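Local structure of hypothetical methylmalonyl-CoA decarboxylase alpha subunit (1X0U) at residues 92-97 with 120-125; 96-101 with 109-114. The protein is of unproven function but belongs to the carboxyl transferase subunits, in the ClpP/crotonase group of folds. All coordinates share one frame; numbering follows the deposited sequence.

Overall arrangement
Going from the N terminus, past strand 81-88, the chain runs along strand 91-98, turns through a loop, comes back along helix 109-125 and then enters strand 129-133, which lies beside and parallel to strand 91-98. This is a beta-alpha-beta unit of the first of the chain's two mixed sheets. Contact 2 (96-101 with 109-114) closes the shorter excursion, with seven residues between its segments. Contact 1 (92-97 with 120-125) closes a longer excursion of 22 residues and encloses contact 2, the strand segments overlapping at Tyr96 and Ala97. Their centres are 15 Å apart. Contact 2 thus joins the strand's end to the helix's beginning, and contact 1 ties an earlier part of the same strand to the later part of the helix.

Contact 1: 92-97 with 120-125; sequences TVFAYA and ELALKV
Val125 N donates to Leu121 O at 3.0 Å, a backbone bond within helix 109-125 that links two of the residues that pack on Phe94. The setting is a beta-alpha-beta unit: helix 120-125 runs back over strand 92-97, the two local axes 166° apart and 8.8 Å from each other at closest approach. Phe94 is the strand residue that fills the interface, and its CA lies 6.1 Å from that of Ala122. With CG beside the backbone N and anti to the carbonyl carbon (chi1 -89°), its ring stands out from the strand toward the helix. Ala122 N sits 3.9 Å above one ring face, offset toward the rim, while Ala122 CB reaches Phe94 CD1 at 3.6 Å. At the far end of the ring, Leu121 CB approaches Phe94 CZ to 3.5 Å. All four residues are buried, and cross-contact cohesion is apolar. Trp85 on the next strand also meets the Phe94 ring, and Met504 of a second subunit packs against Phe94, Leu121 and Val125, so the interface continues into the hexamer. Obliquely to the ring, Val125 CG2 approaches Phe94 CE1 at 4.0 Å.

Contact 2: 96-101 with 109-114; sequences YAQDFT and ETHANK
Gln98 and His111 make this contact through one hydrogen bond: Gln98 NE2 donates to His111 NE2 at 3.1 Å, with an N-H...N angle of 163°. It spans the turn of a beta-alpha-beta unit, joining the end of strand 91-98 to the first turn of helix 109-125. The donor comes in at the ring edge, tilted modestly from the imidazole plane, whereas the acceptor lies close to the amide plane of Gln98. Amide and ring are turned 71° against each other. Gln98 CG also comes within 3.7 Å of His111 NE2. The CG of His111 lies opposite its backbone N (chi1 176°), which swings the imidazole from the helix toward the strand. In the second shell, His111 ND1 bonds to the carbonyl Asp79 O, which fits NE2 acting as the acceptor, and Gln98 OE1 is bonded to Asp134 N. Both flat groups are therefore held at two points, which limits their rotation. Just beyond, the chain leaves the strand in an Asx turn, where Asp99 OD1 accepts from Thr101 N at 2.9 Å. Thr101 OG1 donates to the same Asp99 OD1 at 2.7 Å, reaching it from the same face of the carboxylate.

Contact 1: 92-97 with 120-125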
ATOM      1  N   THR A  92      -8.399 -28.524  -0.097  1.00 17.83           N
ATOM      2  CA  THR A  92      -7.494 -28.662  -1.229  1.00 18.20           C
ATOM      3  C   THR A  92      -6.006 -28.604  -0.886  1.00 18.15           C
ATOM      4  O   THR A  92      -5.531 -27.648  -0.271  1.00 16.88           O
ATOM      5  CB  THR A  92      -7.769 -27.584  -2.292  1.00 18.39           C
ATOM      6  OG1 THR A  92      -9.143 -27.648  -2.696  1.00 21.34           O
ATOM      7  CG2 THR A  92      -6.881 -27.803  -3.505  1.00 20.08           C
ATOM      8  N   VAL A  93      -5.274 -29.642  -1.272  1.00 16.19           N
ATOM      9  CA  VAL A  93      -3.838 -29.646  -1.050  1.00 17.09           C
ATOM     10  C   VAL A  93      -3.164 -30.232  -2.284  1.00 15.10           C
ATOM     11  O   VAL A  93      -3.743 -31.035  -3.007  1.00 13.43           O
ATOM     12  CB  VAL A  93      -3.412 -30.441   0.241  1.00 17.10           C
ATOM     13  CG1 VAL A  93      -4.632 -30.808   1.075  1.00 15.78           C
ATOM     14  CG2 VAL A  93      -2.575 -31.648  -0.120  1.00 13.53           C
ATOM     15  N   PHE A  94      -1.943 -29.788  -2.531  1.00 14.87           N
ATOM     16  CA  PHE A  94      -1.166 -30.265  -3.654  1.00 12.42           C
ATOM     17  C   PHE A  94      -0.156 -31.281  -3.153  1.00 12.36           C
ATOM     18  O   PHE A  94       0.191 -31.308  -1.971  1.00  8.76           O
ATOM     19  CB  PHE A  94      -0.435 -29.106  -4.340  1.00 14.19           C
ATOM     20  CG  PHE A  94      -1.240 -28.437  -5.424  1.00 15.77           C
ATOM     21  CD1 PHE A  94      -2.218 -27.501  -5.110  1.00 16.65           C
ATOM     22  CD2 PHE A  94      -1.025 -28.761  -6.761  1.00 14.17           C
ATOM     23  CE1 PHE A  94      -2.969 -26.898  -6.116  1.00 17.54           C
ATOM     24  CE2 PHE A  94      -1.765 -28.169  -7.769  1.00 15.58           C
ATOM     25  CZ  PHE A  94      -2.735 -27.239  -7.453  1.00 16.42           C
ATOM     26  N   ALA A  95       0.313 -32.127  -4.055  1.00 13.32           N
ATOM     27  CA  ALA A  95       1.297 -33.126  -3.683  1.00 14.21           C
ATOM     28  C   ALA A  95       1.998 -33.696  -4.896  1.00 12.94           C
ATOM     29  O   ALA A  95       1.516 -33.589  -6.023  1.00 11.35           O
ATOM     30  CB  ALA A  95       0.620 -34.267  -2.911  1.00 14.26           C
ATOM     31  N   TYR A  96       3.167 -34.269  -4.647  1.00 13.14           N
ATOM     32  CA  TYR A  96       3.904 -34.964  -5.674  1.00 12.07           C
ATOM     33  C   TYR A  96       4.348 -36.243  -4.988  1.00 11.90           C
ATOM     34  O   TYR A  96       4.582 -36.264  -3.775  1.00 10.87           O
ATOM     35  CB  TYR A  96       5.100 -34.169  -6.204  1.00  9.35           C
ATOM     36  CG  TYR A  96       6.221 -33.909  -5.234  1.00 11.04           C
ATOM     37  CD1 TYR A  96       6.365 -32.660  -4.625  1.00  8.82           C
ATOM     38  CD2 TYR A  96       7.175 -34.890  -4.962  1.00 10.31           C
ATOM     39  CE1 TYR A  96       7.428 -32.399  -3.782  1.00  9.44           C
ATOM     40  CE2 TYR A  96       8.246 -34.632  -4.117  1.00 10.92           C
ATOM     41  CZ  TYR A  96       8.364 -33.381  -3.530  1.00 11.06           C
ATOM     42  OH  TYR A  96       9.404 -33.123  -2.668  1.00 12.37           O
ATOM     43  N   ALA A  97       4.411 -37.316  -5.763  1.00 10.87           N
ATOM     44  CA  ALA A  97       4.821 -38.611  -5.249  1.00 10.08           C
ATOM     45  C   ALA A  97       5.796 -39.167  -6.264  1.00  9.81           C
ATOM     46  O   ALA A  97       5.421 -39.451  -7.401  1.00  7.34           O
ATOM     47  CB  ALA A  97       3.612 -39.528  -5.112  1.00  6.09           C
ATOM     48  N   GLU A 120       3.985 -23.993  -8.026  1.00 16.47           N
ATOM     49  CA  GLU A 120       3.534 -22.707  -8.568  1.00 16.35           C
ATOM     50  C   GLU A 120       2.022 -22.611  -8.460  1.00 14.93           C
ATOM     51  O   GLU A 120       1.478 -21.550  -8.203  1.00 15.84           O
ATOM     52  CB  GLU A 120       3.928 -22.541 -10.044  1.00 16.25           C
ATOM     53  CG  GLU A 120       5.426 -22.470 -10.348  1.00 15.88           C
ATOM     54  CD  GLU A 120       5.692 -22.244 -11.841  1.00 17.26           C
ATOM     55  OE1 GLU A 120       4.878 -22.712 -12.667  1.00 14.33           O
ATOM     56  OE2 GLU A 120       6.708 -21.610 -12.189  1.00 14.78           O
ATOM     57  N   LEU A 121       1.338 -23.721  -8.687  1.00 14.26           N
ATOM     58  CA  LEU A 121      -0.111 -23.709  -8.598  1.00 13.14           C
ATOM     59  C   LEU A 121      -0.552 -23.574  -7.139  1.00 12.51           C
ATOM     60  O   LEU A 121      -1.431 -22.774  -6.817  1.00 10.98           O
ATOM     61  CB  LEU A 121      -0.692 -24.981  -9.213  1.00 11.81           C
ATOM     62  CG  LEU A 121      -0.714 -25.036 -10.743  1.00 13.48           C
ATOM     63  CD1 LEU A 121      -1.135 -26.415 -11.226  1.00 12.33           C
ATOM     64  CD2 LEU A 121      -1.676 -23.970 -11.260  1.00 13.41           C
ATOM     65  N   ALA A 122       0.074 -24.347  -6.262  1.00 10.67           N
ATOM     66  CA  ALA A 122      -0.277 -24.305  -4.850  1.00 12.81           C
ATOM     67  C   ALA A 122      -0.022 -22.911  -4.289  1.00 12.57           C
ATOM     68  O   ALA A 122      -0.723 -22.454  -3.391  1.00 11.86           O
ATOM     69  CB  ALA A 122       0.528 -25.355  -4.070  1.00 10.59           C
ATOM     70  N   LEU A 123       0.987 -22.238  -4.824  1.00 14.54           N
ATOM     71  CA  LEU A 123       1.310 -20.896  -4.373  1.00 15.77           C
ATOM     72  C   LEU A 123       0.282 -19.890  -4.902  1.00 16.25           C
ATOM     73  O   LEU A 123      -0.078 -18.933  -4.209  1.00 15.12           O
ATOM     74  CB  LEU A 123       2.714 -20.514  -4.832  1.00 15.56           C
ATOM     75  CG  LEU A 123       3.406 -19.441  -3.993  1.00 19.84           C
ATOM     76  CD1 LEU A 123       3.451 -19.881  -2.519  1.00 18.66           C
ATOM     77  CD2 LEU A 123       4.818 -19.213  -4.529  1.00 21.70           C
ATOM     78  N   LYS A 124      -0.193 -20.109  -6.125  1.00 16.85           N
ATOM     79  CA  LYS A 124      -1.184 -19.204  -6.715  1.00 17.06           C
ATOM     80  C   LYS A 124      -2.549 -19.287  -6.031  1.00 15.00           C
ATOM     81  O   LYS A 124      -3.215 -18.267  -5.849  1.00 13.00           O
ATOM     82  CB  LYS A 124      -1.381 -19.489  -8.207  1.00 19.11           C
ATOM     83  CG  LYS A 124      -0.243 -19.068  -9.118  1.00 23.31           C
ATOM     84  CD  LYS A 124      -0.703 -19.098 -10.583  1.00 23.74           C
ATOM     85  CE  LYS A 124       0.459 -18.934 -11.542  1.00 23.28           C
ATOM     86  NZ  LYS A 124       1.290 -17.763 -11.158  1.00 27.11           N
ATOM     87  N   VAL A 125      -2.970 -20.497  -5.665  1.00 12.02           N
ATOM     88  CA  VAL A 125      -4.279 -20.676  -5.034  1.00 10.29           C
ATOM     89  C   VAL A 125      -4.251 -20.759  -3.500  1.00 11.38           C
ATOM     90  O   VAL A 125      -5.303 -20.837  -2.854  1.00 10.43           O
ATOM     91  CB  VAL A 125      -4.997 -21.933  -5.580  1.00 11.00           C
ATOM     92  CG1 VAL A 125      -5.194 -21.811  -7.101  1.00 10.63           C
ATOM     93  CG2 VAL A 125      -4.211 -23.185  -5.233  1.00  6.09           C
TER

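Contact 2: 96-101 with 109-114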
ATOM      1  N   TYR A  96       3.167 -34.269  -4.647  1.00 13.14           N
ATOM      2  CA  TYR A  96       3.904 -34.964  -5.674  1.00 12.07           C
ATOM      3  C   TYR A  96       4.348 -36.243  -4.988  1.00 11.90           C
ATOM      4  O   TYR A  96       4.582 -36.264  -3.775  1.00 10.87           O
ATOM      5  CB  TYR A  96       5.100 -34.169  -6.204  1.00  9.35           C
ATOM      6  CG  TYR A  96       6.221 -33.909  -5.234  1.00 11.04           C
ATOM      7  CD1 TYR A  96       6.365 -32.660  -4.625  1.00  8.82           C
ATOM      8  CD2 TYR A  96       7.175 -34.890  -4.962  1.00 10.31           C
ATOM      9  CE1 TYR A  96       7.428 -32.399  -3.782  1.00  9.44           C
ATOM     10  CE2 TYR A  96       8.246 -34.632  -4.117  1.00 10.92           C
ATOM     11  CZ  TYR A  96       8.364 -33.381  -3.530  1.00 11.06           C
ATOM     12  OH  TYR A  96       9.404 -33.123  -2.668  1.00 12.37           O
ATOM     13  N   ALA A  97       4.411 -37.316  -5.763  1.00 10.87           N
ATOM     14  CA  ALA A  97       4.821 -38.611  -5.249  1.00 10.08           C
ATOM     15  C   ALA A  97       5.796 -39.167  -6.264  1.00  9.81           C
ATOM     16  O   ALA A  97       5.421 -39.451  -7.401  1.00  7.34           O
ATOM     17  CB  ALA A  97       3.612 -39.528  -5.112  1.00  6.09           C
ATOM     18  N   GLN A  98       7.054 -39.279  -5.862  1.00 10.42           N
ATOM     19  CA  GLN A  98       8.075 -39.800  -6.747  1.00 11.52           C
ATOM     20  C   GLN A  98       7.902 -41.311  -6.859  1.00 14.29           C
ATOM     21  O   GLN A  98       7.581 -41.988  -5.880  1.00 13.53           O
ATOM     22  CB  GLN A  98       9.461 -39.438  -6.212  1.00 12.07           C
ATOM     23  CG  GLN A  98       9.718 -37.933  -6.189  1.00 10.52           C
ATOM     24  CD  GLN A  98      11.056 -37.570  -5.573  1.00 11.54           C
ATOM     25  OE1 GLN A  98      11.363 -37.960  -4.442  1.00 11.44           O
ATOM     26  NE2 GLN A  98      11.858 -36.810  -6.310  1.00 11.68           N
ATOM     27  N   ASP A  99       8.083 -41.831  -8.066  1.00 15.23           N
ATOM     28  CA  ASP A  99       7.943 -43.259  -8.313  1.00 16.83           C
ATOM     29  C   ASP A  99       9.329 -43.878  -8.405  1.00 17.16           C
ATOM     30  O   ASP A  99      10.018 -43.717  -9.414  1.00 16.47           O
ATOM     31  CB  ASP A  99       7.195 -43.493  -9.618  1.00 16.69           C
ATOM     32  CG  ASP A  99       6.772 -44.927  -9.788  1.00 17.29           C
ATOM     33  OD1 ASP A  99       7.428 -45.808  -9.194  1.00 17.80           O
ATOM     34  OD2 ASP A  99       5.794 -45.168 -10.521  1.00 16.04           O
ATOM     35  N   PHE A 100       9.729 -44.586  -7.351  1.00 16.29           N
ATOM     36  CA  PHE A 100      11.046 -45.210  -7.299  1.00 15.57           C
ATOM     37  C   PHE A 100      11.286 -46.224  -8.420  1.00 16.25           C
ATOM     38  O   PHE A 100      12.434 -46.524  -8.746  1.00 15.01           O
ATOM     39  CB  PHE A 100      11.263 -45.898  -5.940  1.00 14.63           C
ATOM     40  CG  PHE A 100      12.662 -46.428  -5.748  1.00 13.70           C
ATOM     41  CD1 PHE A 100      13.711 -45.569  -5.426  1.00 12.59           C
ATOM     42  CD2 PHE A 100      12.945 -47.774  -5.962  1.00 13.56           C
ATOM     43  CE1 PHE A 100      15.024 -46.039  -5.325  1.00 12.88           C
ATOM     44  CE2 PHE A 100      14.256 -48.257  -5.864  1.00 13.81           C
ATOM     45  CZ  PHE A 100      15.299 -47.387  -5.545  1.00 11.62           C
ATOM     46  N   THR A 101      10.212 -46.742  -9.011  1.00 16.50           N
ATOM     47  CA  THR A 101      10.348 -47.732 -10.077  1.00 19.29           C
ATOM     48  C   THR A 101      10.763 -47.112 -11.403  1.00 19.81           C
ATOM     49  O   THR A 101      11.084 -47.822 -12.353  1.00 20.76           O
ATOM     50  CB  THR A 101       9.039 -48.516 -10.314  1.00 19.48           C
ATOM     51  OG1 THR A 101       8.085 -47.674 -10.972  1.00 20.10           O
ATOM     52  CG2 THR A 101       8.462 -49.004  -8.987  1.00 20.99           C
ATOM     53  N   GLU A 109      15.158 -33.472 -15.279  1.00 21.10           N
ATOM     54  CA  GLU A 109      14.823 -32.076 -15.541  1.00 22.16           C
ATOM     55  C   GLU A 109      13.307 -31.925 -15.656  1.00 20.07           C
ATOM     56  O   GLU A 109      12.719 -31.048 -15.032  1.00 23.05           O
ATOM     57  CB  GLU A 109      15.484 -31.587 -16.839  1.00 23.20           C
ATOM     58  CG  GLU A 109      15.368 -30.073 -17.063  1.00 26.47           C
ATOM     59  CD  GLU A 109      15.777 -29.651 -18.470  1.00 29.29           C
ATOM     60  OE1 GLU A 109      15.848 -28.433 -18.740  1.00 29.53           O
ATOM     61  OE2 GLU A 109      16.020 -30.541 -19.313  1.00 31.56           O
ATOM     62  N   THR A 110      12.680 -32.775 -16.461  1.00 19.31           N
ATOM     63  CA  THR A 110      11.227 -32.735 -16.641  1.00 17.68           C
ATOM     64  C   THR A 110      10.557 -33.118 -15.317  1.00 16.89           C
ATOM     65  O   THR A 110       9.500 -32.593 -14.965  1.00 14.99           O
ATOM     66  CB  THR A 110      10.777 -33.716 -17.749  1.00 18.19           C
ATOM     67  OG1 THR A 110      11.422 -33.362 -18.978  1.00 18.48           O
ATOM     68  CG2 THR A 110       9.261 -33.663 -17.944  1.00 17.28           C
ATOM     69  N   HIS A 111      11.199 -34.037 -14.601  1.00 16.21           N
ATOM     70  CA  HIS A 111      10.740 -34.522 -13.295  1.00 16.70           C
ATOM     71  C   HIS A 111      10.671 -33.327 -12.337  1.00 14.93           C
ATOM     72  O   HIS A 111       9.679 -33.132 -11.639  1.00 13.81           O
ATOM     73  CB  HIS A 111      11.729 -35.587 -12.798  1.00 15.49           C
ATOM     74  CG  HIS A 111      11.451 -36.118 -11.426  1.00 16.02           C
ATOM     75  ND1 HIS A 111      11.464 -37.468 -11.145  1.00 16.33           N
ATOM     76  CD2 HIS A 111      11.278 -35.489 -10.237  1.00 15.18           C
ATOM     77  CE1 HIS A 111      11.318 -37.648  -9.845  1.00 14.28           C
ATOM     78  NE2 HIS A 111      11.204 -36.463  -9.270  1.00 14.87           N
ATOM     79  N   ALA A 112      11.723 -32.520 -12.332  1.00 15.34           N
ATOM     80  CA  ALA A 112      11.775 -31.337 -11.483  1.00 15.62           C
ATOM     81  C   ALA A 112      10.705 -30.308 -11.856  1.00 15.32           C
ATOM     82  O   ALA A 112       9.990 -29.804 -10.983  1.00 14.56           O
ATOM     83  CB  ALA A 112      13.155 -30.704 -11.556  1.00 12.95           C
ATOM     84  N   ASN A 113      10.583 -29.993 -13.141  1.00 14.48           N
ATOM     85  CA  ASN A 113       9.588 -29.005 -13.565  1.00 15.07           C
ATOM     86  C   ASN A 113       8.148 -29.379 -13.209  1.00 14.25           C
ATOM     87  O   ASN A 113       7.316 -28.495 -12.987  1.00 13.32           O
ATOM     88  CB  ASN A 113       9.712 -28.725 -15.068  1.00 15.81           C
ATOM     89  CG  ASN A 113      11.076 -28.163 -15.433  1.00 19.65           C
ATOM     90  OD1 ASN A 113      11.665 -27.405 -14.664  1.00 20.75           O
ATOM     91  ND2 ASN A 113      11.583 -28.527 -16.608  1.00 21.22           N
ATOM     92  N   LYS A 114       7.842 -30.674 -13.157  1.00 12.72           N
ATOM     93  CA  LYS A 114       6.493 -31.089 -12.776  1.00 13.13           C
ATOM     94  C   LYS A 114       6.264 -30.718 -11.309  1.00 13.55           C
ATOM     95  O   LYS A 114       5.198 -30.236 -10.933  1.00 12.08           O
ATOM     96  CB  LYS A 114       6.310 -32.593 -12.956  1.00 13.55           C
ATOM     97  CG  LYS A 114       6.325 -33.051 -14.419  1.00 15.04           C
ATOM     98  CD  LYS A 114       6.065 -34.548 -14.533  1.00 12.91           C
ATOM     99  CE  LYS A 114       4.645 -34.893 -14.083  1.00 11.59           C
ATOM    100  NZ  LYS A 114       4.395 -36.368 -14.072  1.00 11.91           N
TER